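Local coordinates for protein aminopeptidase (Trypanosoma brucei brucei, PDB 4EFD) that probably removes amino acids one at a time from the N-termini of peptides, as a metal-dependent M17-family aminopeptidase assembled from six chains, at residues G52-L57 with V105-T110; T141-V146 with R184-F189; G41-G46 with E90-A95. All coordinates share one frame; numbering follows the deposited sequence.

Contact 1 of 3, residues G52-L57 with V105-T110; sequences GTHKQL and VGEVPT
Gly52 is held by the neighbouring strand through both its backbone N and its O: the N donates to Gly106 O at 3.2 Å, and the O accepts from Val108 N at 2.9 Å. These bonds pair the ends of strands 47-53 and 100-108 in parallel within the six-stranded mixed sheet of the N-terminal domain. Both bonds are nearly straight.

From CB, Glu107 leaves on the sheet face where the helical turn 54-57 lies, and CG, anti to the backbone N (chi1 -168°), comes to 4.1 Å from His54 N and close to Leu57 CD1. Beyond CG the chain is extended and runs alongside His54 in the same direction. CD lies at the ring edge, in plane, and OE1 comes to 3.6 Å from His54 CD2, while OE2 is farther from the same carbon. Carboxylate and ring planes are 61° apart, and the meeting is with a ring carbon, not a ring nitrogen. Leu57 CD2 meanwhile rests on Val105 CG1, and both residues also touch helix 70-78.

Thr53 and Gln56 form a capping box at the start of the helical turn. Thr53 OG1 accepts from Gln56 N at 3.2 Å, and Gln56 OE1 takes the N-H of Thr53 on an in-plane lone pair at 3.1 Å, as well as the hydroxyl of Thr53. Thr53 CG2 meets Thr110 CG2 at 3.9 Å. Thr53 and Gln56 thus satisfy each other, and the grip across the strands rests on two backbone bonds and apolar contact; any pull between His54 and Glu107 would be weak and dependent on the imidazole's charge.

Contact 2 of 3, residues T141-V146 with R184-F189; sequences TVDVFV and RLQVVF
Phe145 and Val188 pack side by side on one face of the paired strands 141-146 and 184-189. Val188 CG1 meets the ring at Phe145 CE1, 3.5 Å away, and Val188 CG2 stands over the ring face, off-centre, in a CH-pi contact 4.1 Å from the centroid of Phe145. Tyr35 lies edge-to-face with the same ring and also touches Val188, which closes this side with helix 32-39. On the other face Leu185 CD2 wedges against Val142 CB at 3.8 Å, with helix 151-160 covering Leu185 and Val187. At the C-terminal ends Val146 CG2 reaches Phe189 CD1.

The strands are parallel, 25° apart, neighbours in the six-stranded sheet of the N-terminal domain and joined by a beta-alpha-beta crossover through helix 151-160. Backbone bonds run from Val142 N to Arg184 O (2.7 Å) through to Val146 N and Val188 O, the last longer (3.3 Å) and bent to 136°.

On the face of Thr141, Asp143 and Gln186, toward the start of the strands, polar groups take over, Asp143 still buried and Arg184 exposed. Gln186, extended with CG anti to the backbone N (chi1 -176°), lies alongside Asp143 and sends NE2 to Asp143 OD1 at 2.6 Å; Gln39 takes a second bond from that amide. Arg184 lies nearly perpendicular to Thr141, its CB 3.3 Å from Thr141 OG1, and its guanidinium bends away to Asn139 O.

Contact 3 of 3, residues G41-G46 with E90-A95; sequences GVLSSG and EGLANA
Leu43 and Leu92 are set nearly square to each other where two loops of the N-terminal domain meet, one leading from helix 32-39 into strand 47-53, the other the loop of the beta hairpin of strands 84-90 and 100-108. The loops join through a single backbone bridge centred on Leu43 and Asn94. Leu43 N donates to Ala93 O at 3.0 Å, and Leu43 O accepts from Ala95 N at 2.9 Å.

The two leucines reach each other through their terminal branches: Leu43 CD1 comes to 3.4 Å from Leu92 CD2, while the other pair of methyls, Leu43 CD2 and Leu92 CD1, is looser. Leu92 sets its CG anti to the backbone N (chi1 -155°), which carries its branches to Leu43. Val101 and Phe67 touch both leucines, so the crossing sits on strand 100-108 and a neighbouring loop.

At the other side of the bridge Val42 lays CG1 over the backbone of Asn94, 3.5 Å from Asn94 CA. Its other branch, CG2, leans more loosely on Ala93 CB. Farther along, Ala95 CB packs against Ser44 O at 3.9 Å.

Asn94 CB lies 3.4 Å from Leu43 O, but the residue spends its amide on its own loop. With CG flanked by both the N and the C of the backbone (chi1 64°), the amide is placed within reach of that loop; OD1 accepts from Ser98 N, and ND2 donates to Leu92 O at 2.7 Å, with that oxygen in the amide plane.

Overall arrangement
From the N terminus, the chain enters contact 3 through the loop 41-46, passes straight into strand 47-53 and opens contact 1 at its end. After helix 70-78 and strand 84-90, residues 90-95 close contact 3; strand 100-108 then closes contact 1, so these two cross along the chain. Contact 2 follows in series, with strand 184-189 returning beside 141-146. Strands 47-53 and 141-146 are neighbours, which places contacts 1 and 2 in one sheet, their centres 16 Å apart. Contacts 2 and 3 touch: Ser45 OG hydrogen-bonds to Thr141 O, and Ser44 N hydrogen-bonds to Asp143 OD2, tying the loop 41-46 to the start of strand 141-146.

Contact 1 of 3, residues G52-L57 with V105-T110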
# COMPACT_ATOMS: atom_id res chain seq x y z
N GLY A 52 -25.50 -39.92 5.37
CA GLY A 52 -25.59 -40.20 6.80
C GLY A 52 -24.22 -40.39 7.43
O GLY A 52 -23.21 -40.38 6.73
N THR A 53 -24.19 -40.55 8.75
CA THR A 53 -22.94 -40.75 9.47
C THR A 53 -22.39 -42.16 9.27
O THR A 53 -23.09 -43.04 8.77
CB THR A 53 -23.09 -40.48 10.99
OG1 THR A 53 -24.02 -41.40 11.56
CG2 THR A 53 -23.58 -39.05 11.23
N HIS A 54 -21.14 -42.37 9.68
CA HIS A 54 -20.49 -43.68 9.59
C HIS A 54 -21.32 -44.77 10.27
O HIS A 54 -21.48 -45.86 9.73
CB HIS A 54 -19.10 -43.60 10.24
CG HIS A 54 -18.26 -44.82 10.03
ND1 HIS A 54 -18.28 -45.90 10.90
CD2 HIS A 54 -17.36 -45.13 9.07
CE1 HIS A 54 -17.43 -46.82 10.47
NE2 HIS A 54 -16.86 -46.38 9.36
N LYS A 55 -21.85 -44.45 11.45
CA LYS A 55 -22.68 -45.39 12.22
C LYS A 55 -24.05 -45.57 11.58
O LYS A 55 -24.52 -46.70 11.43
CB LYS A 55 -22.83 -44.89 13.66
CG LYS A 55 -23.59 -45.85 14.58
CD LYS A 55 -23.35 -45.54 16.05
CE LYS A 55 -21.98 -46.03 16.52
NZ LYS A 55 -21.80 -45.88 17.99
N GLN A 56 -24.69 -44.47 11.20
CA GLN A 56 -26.02 -44.50 10.59
C GLN A 56 -26.05 -45.26 9.26
O GLN A 56 -27.05 -45.90 8.93
CB GLN A 56 -26.54 -43.07 10.37
CG GLN A 56 -26.98 -42.37 11.65
CD GLN A 56 -27.23 -40.88 11.45
OE1 GLN A 56 -26.52 -40.21 10.69
NE2 GLN A 56 -28.24 -40.35 12.13
N LEU A 57 -24.96 -45.18 8.50
CA LEU A 57 -24.86 -45.88 7.22
C LEU A 57 -24.80 -47.40 7.39
O LEU A 57 -25.27 -48.14 6.52
CB LEU A 57 -23.63 -45.41 6.43
CG LEU A 57 -23.73 -44.01 5.80
CD1 LEU A 57 -22.36 -43.49 5.41
CD2 LEU A 57 -24.66 -44.04 4.59
N VAL A 105 -23.01 -42.38 -2.24
CA VAL A 105 -22.95 -42.46 -0.78
C VAL A 105 -22.10 -41.32 -0.23
O VAL A 105 -20.98 -41.11 -0.68
CB VAL A 105 -22.34 -43.81 -0.33
CG1 VAL A 105 -22.29 -43.88 1.19
CG2 VAL A 105 -23.14 -44.98 -0.89
N GLY A 106 -22.64 -40.60 0.76
CA GLY A 106 -21.93 -39.50 1.41
C GLY A 106 -21.83 -39.68 2.91
O GLY A 106 -22.84 -39.82 3.59
N GLU A 107 -20.60 -39.66 3.44
CA GLU A 107 -20.35 -39.86 4.87
C GLU A 107 -20.27 -38.53 5.62
O GLU A 107 -19.36 -37.73 5.40
CB GLU A 107 -19.07 -40.66 5.09
CG GLU A 107 -18.88 -41.16 6.52
CD GLU A 107 -17.61 -41.97 6.71
OE1 GLU A 107 -16.98 -41.83 7.78
OE2 GLU A 107 -17.23 -42.74 5.80
N VAL A 108 -21.23 -38.31 6.52
CA VAL A 108 -21.27 -37.11 7.36
C VAL A 108 -20.44 -37.34 8.63
O VAL A 108 -20.49 -38.42 9.21
CB VAL A 108 -22.72 -36.77 7.76
CG1 VAL A 108 -22.77 -35.47 8.57
CG2 VAL A 108 -23.61 -36.66 6.53
N PRO A 109 -19.68 -36.32 9.06
CA PRO A 109 -18.91 -36.46 10.30
C PRO A 109 -19.79 -36.34 11.55
O PRO A 109 -20.78 -35.61 11.55
CB PRO A 109 -17.92 -35.29 10.23
CG PRO A 109 -18.61 -34.27 9.43
CD PRO A 109 -19.42 -35.02 8.41
N THR A 110 -19.42 -37.07 12.60
CA THR A 110 -20.10 -36.99 13.90
C THR A 110 -19.50 -35.88 14.77
O THR A 110 -20.17 -35.35 15.65
CB THR A 110 -20.02 -38.32 14.67
OG1 THR A 110 -18.66 -38.76 14.74
CG2 THR A 110 -20.86 -39.39 13.97

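Contact 2 of 3, residues T141-V146 with R184-F189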
# COMPACT_ATOMS: atom_id res chain seq x y z
N THR A 141 -36.37 -36.10 -10.91
CA THR A 141 -36.34 -35.89 -9.47
C THR A 141 -35.34 -36.84 -8.83
O THR A 141 -35.43 -38.05 -9.00
CB THR A 141 -37.72 -36.13 -8.83
OG1 THR A 141 -38.68 -35.24 -9.42
CG2 THR A 141 -37.68 -35.88 -7.33
N VAL A 142 -34.38 -36.28 -8.10
CA VAL A 142 -33.37 -37.07 -7.39
C VAL A 142 -33.85 -37.36 -5.97
O VAL A 142 -34.15 -36.44 -5.21
CB VAL A 142 -32.02 -36.32 -7.31
CG1 VAL A 142 -31.00 -37.14 -6.54
CG2 VAL A 142 -31.51 -36.00 -8.71
N ASP A 143 -33.93 -38.64 -5.63
CA ASP A 143 -34.28 -39.06 -4.28
C ASP A 143 -33.05 -38.95 -3.38
O ASP A 143 -32.04 -39.62 -3.61
CB ASP A 143 -34.80 -40.50 -4.27
CG ASP A 143 -36.16 -40.63 -4.93
OD1 ASP A 143 -37.08 -39.88 -4.56
OD2 ASP A 143 -36.30 -41.49 -5.82
N VAL A 144 -33.14 -38.09 -2.37
CA VAL A 144 -32.07 -37.92 -1.39
C VAL A 144 -32.49 -38.58 -0.07
O VAL A 144 -33.44 -38.12 0.58
CB VAL A 144 -31.74 -36.44 -1.15
CG1 VAL A 144 -30.59 -36.29 -0.16
CG2 VAL A 144 -31.40 -35.75 -2.46
N PHE A 145 -31.79 -39.64 0.30
CA PHE A 145 -32.10 -40.39 1.52
C PHE A 145 -31.18 -39.95 2.66
O PHE A 145 -30.00 -40.34 2.70
CB PHE A 145 -31.96 -41.89 1.28
CG PHE A 145 -33.04 -42.46 0.42
CD1 PHE A 145 -34.17 -43.04 0.98
CD2 PHE A 145 -32.93 -42.43 -0.97
CE1 PHE A 145 -35.18 -43.57 0.19
CE2 PHE A 145 -33.93 -42.97 -1.77
CZ PHE A 145 -35.06 -43.53 -1.20
N VAL A 146 -31.72 -39.15 3.57
CA VAL A 146 -30.97 -38.68 4.73
C VAL A 146 -31.24 -39.59 5.93
O VAL A 146 -32.39 -39.86 6.27
CB VAL A 146 -31.32 -37.21 5.09
CG1 VAL A 146 -30.97 -36.29 3.93
CG2 VAL A 146 -32.79 -37.06 5.45
N ARG A 184 -34.83 -31.52 -9.43
CA ARG A 184 -35.81 -31.76 -8.37
C ARG A 184 -35.21 -32.69 -7.31
O ARG A 184 -34.48 -33.62 -7.64
CB ARG A 184 -37.09 -32.37 -8.94
CG ARG A 184 -38.15 -31.35 -9.29
CD ARG A 184 -39.19 -31.94 -10.23
NE ARG A 184 -38.78 -31.87 -11.63
CZ ARG A 184 -39.33 -31.09 -12.57
NH1 ARG A 184 -40.34 -30.27 -12.29
NH2 ARG A 184 -38.86 -31.12 -13.81
N LEU A 185 -35.51 -32.41 -6.04
CA LEU A 185 -34.99 -33.20 -4.94
C LEU A 185 -36.12 -33.68 -4.03
O LEU A 185 -36.99 -32.89 -3.66
CB LEU A 185 -33.99 -32.38 -4.12
CG LEU A 185 -32.77 -31.83 -4.88
CD1 LEU A 185 -31.90 -31.01 -3.94
CD2 LEU A 185 -31.96 -32.95 -5.51
N GLN A 186 -36.09 -34.96 -3.69
CA GLN A 186 -37.02 -35.52 -2.70
C GLN A 186 -36.24 -35.99 -1.49
O GLN A 186 -35.51 -36.98 -1.56
CB GLN A 186 -37.83 -36.67 -3.30
CG GLN A 186 -38.89 -37.24 -2.34
CD GLN A 186 -39.89 -38.16 -3.01
OE1 GLN A 186 -41.07 -38.17 -2.65
NE2 GLN A 186 -39.43 -38.93 -3.99
N VAL A 187 -36.38 -35.27 -0.38
CA VAL A 187 -35.72 -35.63 0.86
C VAL A 187 -36.53 -36.71 1.57
O VAL A 187 -37.71 -36.51 1.88
CB VAL A 187 -35.55 -34.42 1.79
CG1 VAL A 187 -35.02 -34.84 3.16
CG2 VAL A 187 -34.62 -33.40 1.15
N VAL A 188 -35.90 -37.86 1.82
CA VAL A 188 -36.55 -39.00 2.45
C VAL A 188 -35.98 -39.23 3.86
O VAL A 188 -34.90 -39.81 4.01
CB VAL A 188 -36.37 -40.28 1.61
CG1 VAL A 188 -37.09 -41.45 2.25
CG2 VAL A 188 -36.88 -40.05 0.19
N PHE A 189 -36.71 -38.76 4.87
CA PHE A 189 -36.31 -38.96 6.26
C PHE A 189 -36.61 -40.40 6.69
O PHE A 189 -37.45 -41.07 6.08
CB PHE A 189 -37.05 -37.99 7.18
CG PHE A 189 -36.71 -36.55 6.94
CD1 PHE A 189 -35.44 -36.07 7.20
CD2 PHE A 189 -37.68 -35.66 6.48
CE1 PHE A 189 -35.12 -34.73 6.99
CE2 PHE A 189 -37.37 -34.32 6.27
CZ PHE A 189 -36.08 -33.86 6.52

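Contact 3 of 3, residues G41-G46 with E90-A95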
# COMPACT_ATOMS: atom_id res chain seq x y z
N GLY A 41 -41.30 -48.87 -4.20
CA GLY A 41 -39.93 -49.31 -4.45
C GLY A 41 -39.38 -48.93 -5.82
O GLY A 41 -38.30 -49.39 -6.20
N VAL A 42 -40.12 -48.10 -6.55
CA VAL A 42 -39.67 -47.56 -7.83
C VAL A 42 -39.03 -46.20 -7.59
O VAL A 42 -39.70 -45.27 -7.14
CB VAL A 42 -40.83 -47.41 -8.83
CG1 VAL A 42 -40.33 -46.87 -10.16
CG2 VAL A 42 -41.54 -48.74 -9.03
N LEU A 43 -37.74 -46.08 -7.90
CA LEU A 43 -37.01 -44.83 -7.68
C LEU A 43 -37.53 -43.73 -8.59
O LEU A 43 -37.99 -44.00 -9.70
CB LEU A 43 -35.50 -45.03 -7.88
CG LEU A 43 -34.75 -45.68 -6.72
CD1 LEU A 43 -35.20 -47.11 -6.48
CD2 LEU A 43 -33.25 -45.63 -6.96
N SER A 44 -37.47 -42.49 -8.12
CA SER A 44 -37.96 -41.35 -8.89
C SER A 44 -37.17 -41.13 -10.19
O SER A 44 -37.72 -40.64 -11.17
CB SER A 44 -37.92 -40.07 -8.05
OG SER A 44 -38.72 -40.20 -6.88
N SER A 45 -35.89 -41.51 -10.18
CA SER A 45 -35.02 -41.31 -11.34
C SER A 45 -33.77 -42.20 -11.27
O SER A 45 -33.63 -43.01 -10.35
CB SER A 45 -34.61 -39.84 -11.44
OG SER A 45 -33.74 -39.47 -10.37
N GLY A 46 -32.87 -42.02 -12.23
CA GLY A 46 -31.63 -42.80 -12.31
C GLY A 46 -30.47 -42.27 -11.48
O GLY A 46 -29.32 -42.63 -11.73
N GLU A 90 -27.47 -51.66 -12.24
CA GLU A 90 -28.10 -51.92 -13.53
C GLU A 90 -29.53 -52.43 -13.38
O GLU A 90 -29.79 -53.35 -12.59
CB GLU A 90 -27.28 -52.93 -14.33
CG GLU A 90 -27.74 -53.10 -15.78
CD GLU A 90 -26.90 -54.09 -16.56
OE1 GLU A 90 -26.02 -54.75 -15.96
OE2 GLU A 90 -27.12 -54.22 -17.79
N GLY A 91 -30.45 -51.83 -14.13
CA GLY A 91 -31.83 -52.28 -14.18
C GLY A 91 -32.63 -52.14 -12.90
O GLY A 91 -33.58 -52.88 -12.67
N LEU A 92 -32.24 -51.19 -12.05
CA LEU A 92 -32.98 -50.90 -10.82
C LEU A 92 -34.23 -50.12 -11.21
O LEU A 92 -34.14 -49.13 -11.95
CB LEU A 92 -32.12 -50.09 -9.84
CG LEU A 92 -32.45 -50.20 -8.35
CD1 LEU A 92 -31.48 -49.34 -7.55
CD2 LEU A 92 -33.89 -49.80 -8.05
N ALA A 93 -35.38 -50.56 -10.72
CA ALA A 93 -36.67 -49.98 -11.10
C ALA A 93 -36.72 -48.48 -10.83
O ALA A 93 -36.36 -48.02 -9.75
CB ALA A 93 -37.80 -50.69 -10.35
N ASN A 94 -37.15 -47.72 -11.84
CA ASN A 94 -37.30 -46.27 -11.71
C ASN A 94 -38.30 -45.69 -12.71
O ASN A 94 -38.57 -46.29 -13.75
CB ASN A 94 -35.95 -45.57 -11.85
CG ASN A 94 -35.33 -45.75 -13.22
OD1 ASN A 94 -35.42 -44.86 -14.07
ND2 ASN A 94 -34.71 -46.90 -13.45
N ALA A 95 -38.82 -44.51 -12.38
CA ALA A 95 -39.85 -43.86 -13.20
C ALA A 95 -39.29 -43.10 -14.40
O ALA A 95 -40.05 -42.74 -15.31
CB ALA A 95 -40.69 -42.92 -12.33